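Protein mini spindles (Drosophila melanogaster, PDB 5VJC) probably binds tubulin through its TOG domains, which are built of HEAT repeats, and so promotes microtubule dynamics and mitotic spindle formation. Local coordinates at residues A[162-167]-A[195-200]; A[178-183]-A[190-195]. One frame throughout, in Å; residues are numbered along the deposited sequence.

Interaction 1. Residues A[162-167]-A[195-200]; sequences QVILVF and LTFLIE
The phenyl ring of Phe197 receives Ile164 at its edge: methyl CD1 of the isoleucine lies near the ring plane, 4.5 Å from ring carbon CE2, and does not cover a face. The ring also takes part in a cation-pi interaction with Arg161, so a residue one turn before Ile164 on the same helix brings a charge to the aromatic system. The setting is the HEAT-repeat array of a TOG domain, an alpha-solenoid; here helix 150-166 meets helix 185-202, the next but one along the chain. Their backbones stay well separated, the nearest CA atoms, those of Ile164 and Leu198, being 9.7 Å apart, and long apolar side chains span the gap without any hydrogen bond.

Ile164 suits this place because its ethyl branch can reach outward. CG1 lies between the backbone N and the carbonyl carbon (chi1 61°), and an extended chi2 of -165° carries CD1 away from its own helix. Leu198 answers with one methyl: its first bond leaves the helix to one side of the partner, yet the fork places CD2 against Ile164. Both aliphatic residues are buried, whereas Phe197 remains partly exposed. The interface is small, about 79 Å² over both segments, and only Ile164, Phe197 and Leu198 touch across it. Val172 of helix 169-178 is a separate neighbour of Ile164. Three carbons make up the heart of the contact. Ile164 CD1 is 4.2 Å from Leu198 CD2, and this same leucine methyl lies 4.2 Å from Phe197 CE2, which closes a nearly equilateral triangle of methyl, methyl and ring edge.

Interaction 2. Residues A[178-183]-A[190-195]; sequences EGLKSK and ECLDEL
Leu195 N donates to Cys191 O over 2.9 Å, the ordinary bond of an alpha helix, and this spacing of one turn sets the two side chains along the same flank of helix 185-202, where Leu180 meets both. The segment 178-183 opposite is held in tight turns by two backbone bonds that span three residues, from Lys181 N to Glu178 O and from Ser182 N to Gly179 O. A salt bridge reinforces the bend: Lys181 NZ reaches Glu178 OE1 at 3.0 Å, on the oxygen's syn lone pair, so these exposed charged groups satisfy each other outside the apolar contact.

Across the interface the packing is wholly apolar and centres on one methyl. With CG of Leu180 beside the backbone N and anti to the carbonyl carbon (chi1 -55°), CD2 is carried to the helix. Leu180 CD2 lies 3.6 Å from Leu192 CD2, the two leucine side chains crossing at about a right angle, and 3.9 Å from Leu195 CD1. Cys191 CB is a looser neighbour, 4.3 Å from Leu180 CD2. Leucine suits such a buried spot, since its forked end can present one methyl to several neighbours at once, as Leu180 CD2 does.

Gly179 and Cys191 form the second meeting point. Their CA atoms are only 5.8 Å apart, and because the glycine has no side chain, the small, weakly polar Cys191 SG can rest directly against Gly179 CA at 3.7 Å. Beyond the contact, Leu192 also touches Val226, Ala229 and Ala230 of helix 224-241, while Arg188 NH1 bonds to Ser182 O. The loop after helix 169-178 thus folds Leu180 onto helix 185-202, a short interhelical connection in the HEAT-repeat alpha-solenoid of a TOG domain.

Both interactions use helix 185-202, and their centres lie about 14 Å apart; Leu195 falls in a segment of each but makes contact only in interaction 2. Along the chain come helix 150-166 of interaction 1, then helix 169-178 and the loop 178-183 of interaction 2, and last helix 185-202, which meets the loop through 190-195 and the earlier helix through 195-200. Interaction 2 is thus the local closure of a turn and interaction 1 the wider one, bridging over helix 169-178. Together they tie helix 150-166 and the loop after helix 169-178 to helix 185-202; helix 169-178 itself touches both Ile164 and Leu195, consistent with the continuous hydrophobic core of a HEAT array.

Interaction 1. Residues A[162-167]-A[195-200]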
loop_
_atom_site.group_PDB
_atom_site.type_symbol
_atom_site.label_atom_id
_atom_site.label_comp_id
_atom_site.label_asym_id
_atom_site.label_seq_id
_atom_site.Cartn_x
_atom_site.Cartn_y
_atom_site.Cartn_z
ATOM N N GLN A 162 -9.131 -1.782 1.784
ATOM C CA GLN A 162 -9.319 -2.718 2.878
ATOM C C GLN A 162 -8.331 -2.464 4.018
ATOM O O GLN A 162 -8.690 -2.585 5.171
ATOM C CB GLN A 162 -9.148 -4.151 2.396
ATOM C CG GLN A 162 -10.208 -4.611 1.424
ATOM C CD GLN A 162 -9.882 -5.984 0.934
ATOM O OE1 GLN A 162 -8.820 -6.200 0.318
ATOM N NE2 GLN A 162 -10.749 -6.946 1.254
ATOM N N VAL A 163 -7.081 -2.146 3.677
ATOM C CA VAL A 163 -6.062 -1.898 4.693
ATOM C C VAL A 163 -6.498 -0.816 5.677
ATOM O O VAL A 163 -6.299 -0.954 6.895
ATOM C CB VAL A 163 -4.722 -1.501 4.053
ATOM C CG1 VAL A 163 -3.721 -1.093 5.122
ATOM C CG2 VAL A 163 -4.163 -2.675 3.231
ATOM N N ILE A 164 -7.115 0.255 5.169
ATOM C CA ILE A 164 -7.491 1.363 6.035
ATOM C C ILE A 164 -8.564 0.963 7.041
ATOM O O ILE A 164 -8.788 1.679 7.991
ATOM C CB ILE A 164 -8.018 2.588 5.250
ATOM C CG1 ILE A 164 -9.272 2.206 4.458
ATOM C CG2 ILE A 164 -6.944 3.134 4.347
ATOM C CD1 ILE A 164 -9.646 3.213 3.380
ATOM N N LEU A 165 -9.214 -0.179 6.836
ATOM C CA LEU A 165 -10.200 -0.653 7.803
ATOM C C LEU A 165 -9.529 -1.391 8.964
ATOM O O LEU A 165 -10.140 -1.568 10.012
ATOM C CB LEU A 165 -11.221 -1.563 7.120
ATOM C CG LEU A 165 -11.920 -0.889 5.923
ATOM C CD1 LEU A 165 -12.859 -1.844 5.188
ATOM C CD2 LEU A 165 -12.662 0.356 6.393
ATOM N N VAL A 166 -8.277 -1.812 8.784
ATOM C CA VAL A 166 -7.594 -2.592 9.820
ATOM C C VAL A 166 -6.235 -2.011 10.222
ATOM O O VAL A 166 -5.454 -2.672 10.903
ATOM C CB VAL A 166 -7.370 -4.060 9.389
ATOM C CG1 VAL A 166 -8.699 -4.819 9.298
ATOM C CG2 VAL A 166 -6.551 -4.147 8.062
ATOM N N PHE A 167 -5.992 -0.765 9.839
ATOM C CA PHE A 167 -4.725 -0.086 10.063
ATOM C C PHE A 167 -5.034 1.413 10.041
ATOM O O PHE A 167 -5.912 1.829 9.284
ATOM C CB PHE A 167 -3.708 -0.500 8.978
ATOM C CG PHE A 167 -2.325 0.031 9.200
ATOM C CD1 PHE A 167 -1.547 -0.450 10.239
ATOM C CD2 PHE A 167 -1.800 1.004 8.368
ATOM C CE1 PHE A 167 -0.272 0.049 10.459
ATOM C CE2 PHE A 167 -0.522 1.494 8.581
ATOM C CZ PHE A 167 0.236 1.024 9.622
ATOM N N LEU A 195 -5.781 10.572 -2.488
ATOM C CA LEU A 195 -5.919 11.574 -1.441
ATOM C C LEU A 195 -7.329 12.175 -1.470
ATOM O O LEU A 195 -7.944 12.387 -0.422
ATOM C CB LEU A 195 -4.857 12.668 -1.580
ATOM C CG LEU A 195 -3.407 12.191 -1.328
ATOM C CD1 LEU A 195 -2.362 13.188 -1.842
ATOM C CD2 LEU A 195 -3.165 11.861 0.168
ATOM N N THR A 196 -7.840 12.413 -2.671
ATOM C CA THR A 196 -9.184 12.966 -2.842
ATOM C C THR A 196 -10.222 11.999 -2.265
ATOM O O THR A 196 -11.136 12.414 -1.542
ATOM C CB THR A 196 -9.496 13.246 -4.329
ATOM O OG1 THR A 196 -8.480 14.085 -4.889
ATOM C CG2 THR A 196 -10.878 13.919 -4.500
ATOM N N PHE A 197 -10.072 10.709 -2.572
ATOM C CA PHE A 197 -10.986 9.710 -2.028
ATOM C C PHE A 197 -10.941 9.707 -0.496
ATOM O O PHE A 197 -11.979 9.705 0.177
ATOM C CB PHE A 197 -10.666 8.313 -2.579
ATOM C CG PHE A 197 -11.326 7.197 -1.807
ATOM C CD1 PHE A 197 -12.637 6.825 -2.085
ATOM C CD2 PHE A 197 -10.647 6.540 -0.795
ATOM C CE1 PHE A 197 -13.244 5.805 -1.363
ATOM C CE2 PHE A 197 -11.251 5.520 -0.076
ATOM C CZ PHE A 197 -12.548 5.152 -0.371
ATOM N N LEU A 198 -9.738 9.728 0.059
ATOM C CA LEU A 198 -9.572 9.685 1.506
ATOM C C LEU A 198 -10.132 10.929 2.201
ATOM O O LEU A 198 -10.725 10.840 3.284
ATOM C CB LEU A 198 -8.087 9.527 1.858
ATOM C CG LEU A 198 -7.513 8.150 1.545
ATOM C CD1 LEU A 198 -6.004 8.173 1.780
ATOM C CD2 LEU A 198 -8.211 7.082 2.397
ATOM N N ILE A 199 -9.923 12.087 1.591
ATOM C CA ILE A 199 -10.439 13.341 2.160
ATOM C C ILE A 199 -11.980 13.383 2.100
ATOM O O ILE A 199 -12.621 13.780 3.054
ATOM C CB ILE A 199 -9.850 14.563 1.433
ATOM C CG1 ILE A 199 -8.350 14.660 1.727
ATOM C CG2 ILE A 199 -10.539 15.860 1.887
ATOM C CD1 ILE A 199 -7.656 15.709 0.909
ATOM N N GLU A 200 -12.558 12.958 0.978
ATOM C CA GLU A 200 -14.013 12.822 0.880
ATOM C C GLU A 200 -14.588 11.821 1.902
ATOM O O GLU A 200 -15.710 11.991 2.401
ATOM C CB GLU A 200 -14.401 12.402 -0.545
ATOM C CG GLU A 200 -15.816 12.789 -0.930
ATOM C CD GLU A 200 -16.266 12.163 -2.245
ATOM O OE1 GLU A 200 -15.644 11.172 -2.681
ATOM O OE2 GLU A 200 -17.243 12.664 -2.847
#

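Interaction 2. Residues A[178-183]-A[190-195]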
loop_
_atom_site.group_PDB
_atom_site.type_symbol
_atom_site.label_atom_id
_atom_site.label_comp_id
_atom_site.label_asym_id
_atom_site.label_seq_id
_atom_site.Cartn_x
_atom_site.Cartn_y
_atom_site.Cartn_z
ATOM N N GLU A 178 3.417 10.366 0.430
ATOM C CA GLU A 178 4.810 10.159 -0.010
ATOM C C GLU A 178 4.876 9.966 -1.500
ATOM O O GLU A 178 5.882 10.295 -2.131
ATOM C CB GLU A 178 5.445 8.953 0.682
ATOM C CG GLU A 178 5.745 9.172 2.142
ATOM C CD GLU A 178 6.607 10.408 2.371
ATOM O OE1 GLU A 178 7.676 10.525 1.727
ATOM O OE2 GLU A 178 6.200 11.278 3.180
ATOM N N GLY A 179 3.776 9.464 -2.065
ATOM C CA GLY A 179 3.673 9.213 -3.487
ATOM C C GLY A 179 3.741 10.474 -4.324
ATOM O O GLY A 179 4.028 10.398 -5.509
ATOM N N LEU A 180 3.501 11.639 -3.724
ATOM C CA LEU A 180 3.616 12.883 -4.489
ATOM C C LEU A 180 5.070 13.176 -4.900
ATOM O O LEU A 180 5.307 13.994 -5.781
ATOM C CB LEU A 180 3.059 14.079 -3.702
ATOM C CG LEU A 180 1.621 13.995 -3.183
ATOM C CD1 LEU A 180 1.194 15.335 -2.658
ATOM C CD2 LEU A 180 0.663 13.504 -4.264
ATOM N N LYS A 181 6.031 12.517 -4.253
ATOM C CA LYS A 181 7.450 12.754 -4.527
ATOM C C LYS A 181 7.991 11.866 -5.634
ATOM O O LYS A 181 9.172 11.958 -5.986
ATOM C CB LYS A 181 8.293 12.532 -3.268
ATOM C CG LYS A 181 7.941 13.433 -2.106
ATOM C CD LYS A 181 8.709 13.017 -0.866
ATOM C CE LYS A 181 8.182 13.713 0.382
ATOM N NZ LYS A 181 8.927 13.293 1.601
ATOM N N SER A 182 7.153 10.985 -6.159
ATOM C CA SER A 182 7.590 10.095 -7.220
ATOM C C SER A 182 8.022 10.857 -8.474
ATOM O O SER A 182 7.422 11.864 -8.849
ATOM C CB SER A 182 6.478 9.109 -7.567
ATOM O OG SER A 182 6.825 8.303 -8.677
ATOM N N LYS A 183 9.066 10.371 -9.131
ATOM C CA LYS A 183 9.448 10.941 -10.415
ATOM C C LYS A 183 8.459 10.510 -11.500
ATOM O O LYS A 183 8.420 11.091 -12.587
ATOM C CB LYS A 183 10.882 10.536 -10.797
ATOM C CG LYS A 183 11.953 10.949 -9.774
ATOM C CD LYS A 183 12.444 9.763 -8.956
ATOM C CE LYS A 183 13.519 10.139 -7.933
ATOM N NZ LYS A 183 13.659 9.091 -6.874
ATOM N N GLU A 190 -2.188 9.122 -9.520
ATOM C CA GLU A 190 -3.041 8.157 -8.826
ATOM C C GLU A 190 -3.032 8.389 -7.318
ATOM O O GLU A 190 -4.060 8.230 -6.651
ATOM C CB GLU A 190 -2.609 6.717 -9.155
ATOM C CG GLU A 190 -2.869 6.305 -10.616
ATOM C CD GLU A 190 -4.366 6.240 -10.961
ATOM O OE1 GLU A 190 -5.195 6.294 -10.030
ATOM O OE2 GLU A 190 -4.703 6.131 -12.160
ATOM N N CYS A 191 -1.889 8.807 -6.778
ATOM C CA CYS A 191 -1.837 9.139 -5.361
ATOM C C CYS A 191 -2.695 10.365 -5.079
ATOM O O CYS A 191 -3.425 10.391 -4.091
ATOM C CB CYS A 191 -0.392 9.352 -4.885
ATOM S SG CYS A 191 0.524 7.786 -4.683
ATOM N N LEU A 192 -2.645 11.368 -5.954
ATOM C CA LEU A 192 -3.530 12.530 -5.778
ATOM C C LEU A 192 -5.025 12.153 -5.765
ATOM O O LEU A 192 -5.759 12.588 -4.875
ATOM C CB LEU A 192 -3.264 13.570 -6.865
ATOM C CG LEU A 192 -1.981 14.381 -6.661
ATOM C CD1 LEU A 192 -1.511 15.033 -7.988
ATOM C CD2 LEU A 192 -2.161 15.415 -5.545
ATOM N N ASP A 193 -5.465 11.338 -6.726
ATOM C CA ASP A 193 -6.838 10.817 -6.744
ATOM C C ASP A 193 -7.175 10.035 -5.454
ATOM O O ASP A 193 -8.295 10.103 -4.945
ATOM C CB ASP A 193 -7.071 9.906 -7.970
ATOM C CG ASP A 193 -7.113 10.680 -9.297
ATOM O OD1 ASP A 193 -7.148 11.926 -9.279
ATOM O OD2 ASP A 193 -7.110 10.027 -10.364
ATOM N N GLU A 194 -6.215 9.288 -4.926
ATOM C CA GLU A 194 -6.458 8.557 -3.690
ATOM C C GLU A 194 -6.600 9.523 -2.515
ATOM O O GLU A 194 -7.462 9.339 -1.651
ATOM C CB GLU A 194 -5.338 7.534 -3.437
ATOM C CG GLU A 194 -5.744 6.444 -2.428
ATOM C CD GLU A 194 -6.916 5.583 -2.911
ATOM O OE1 GLU A 194 -7.266 5.620 -4.118
ATOM O OE2 GLU A 194 -7.467 4.828 -2.091
ATOM N N LEU A 195 -5.781 10.572 -2.488
ATOM C CA LEU A 195 -5.919 11.574 -1.441
ATOM C C LEU A 195 -7.329 12.175 -1.470
ATOM O O LEU A 195 -7.944 12.387 -0.422
ATOM C CB LEU A 195 -4.857 12.668 -1.580
ATOM C CG LEU A 195 -3.407 12.191 -1.328
ATOM C CD1 LEU A 195 -2.362 13.188 -1.842
ATOM C CD2 LEU A 195 -3.165 11.861 0.168
#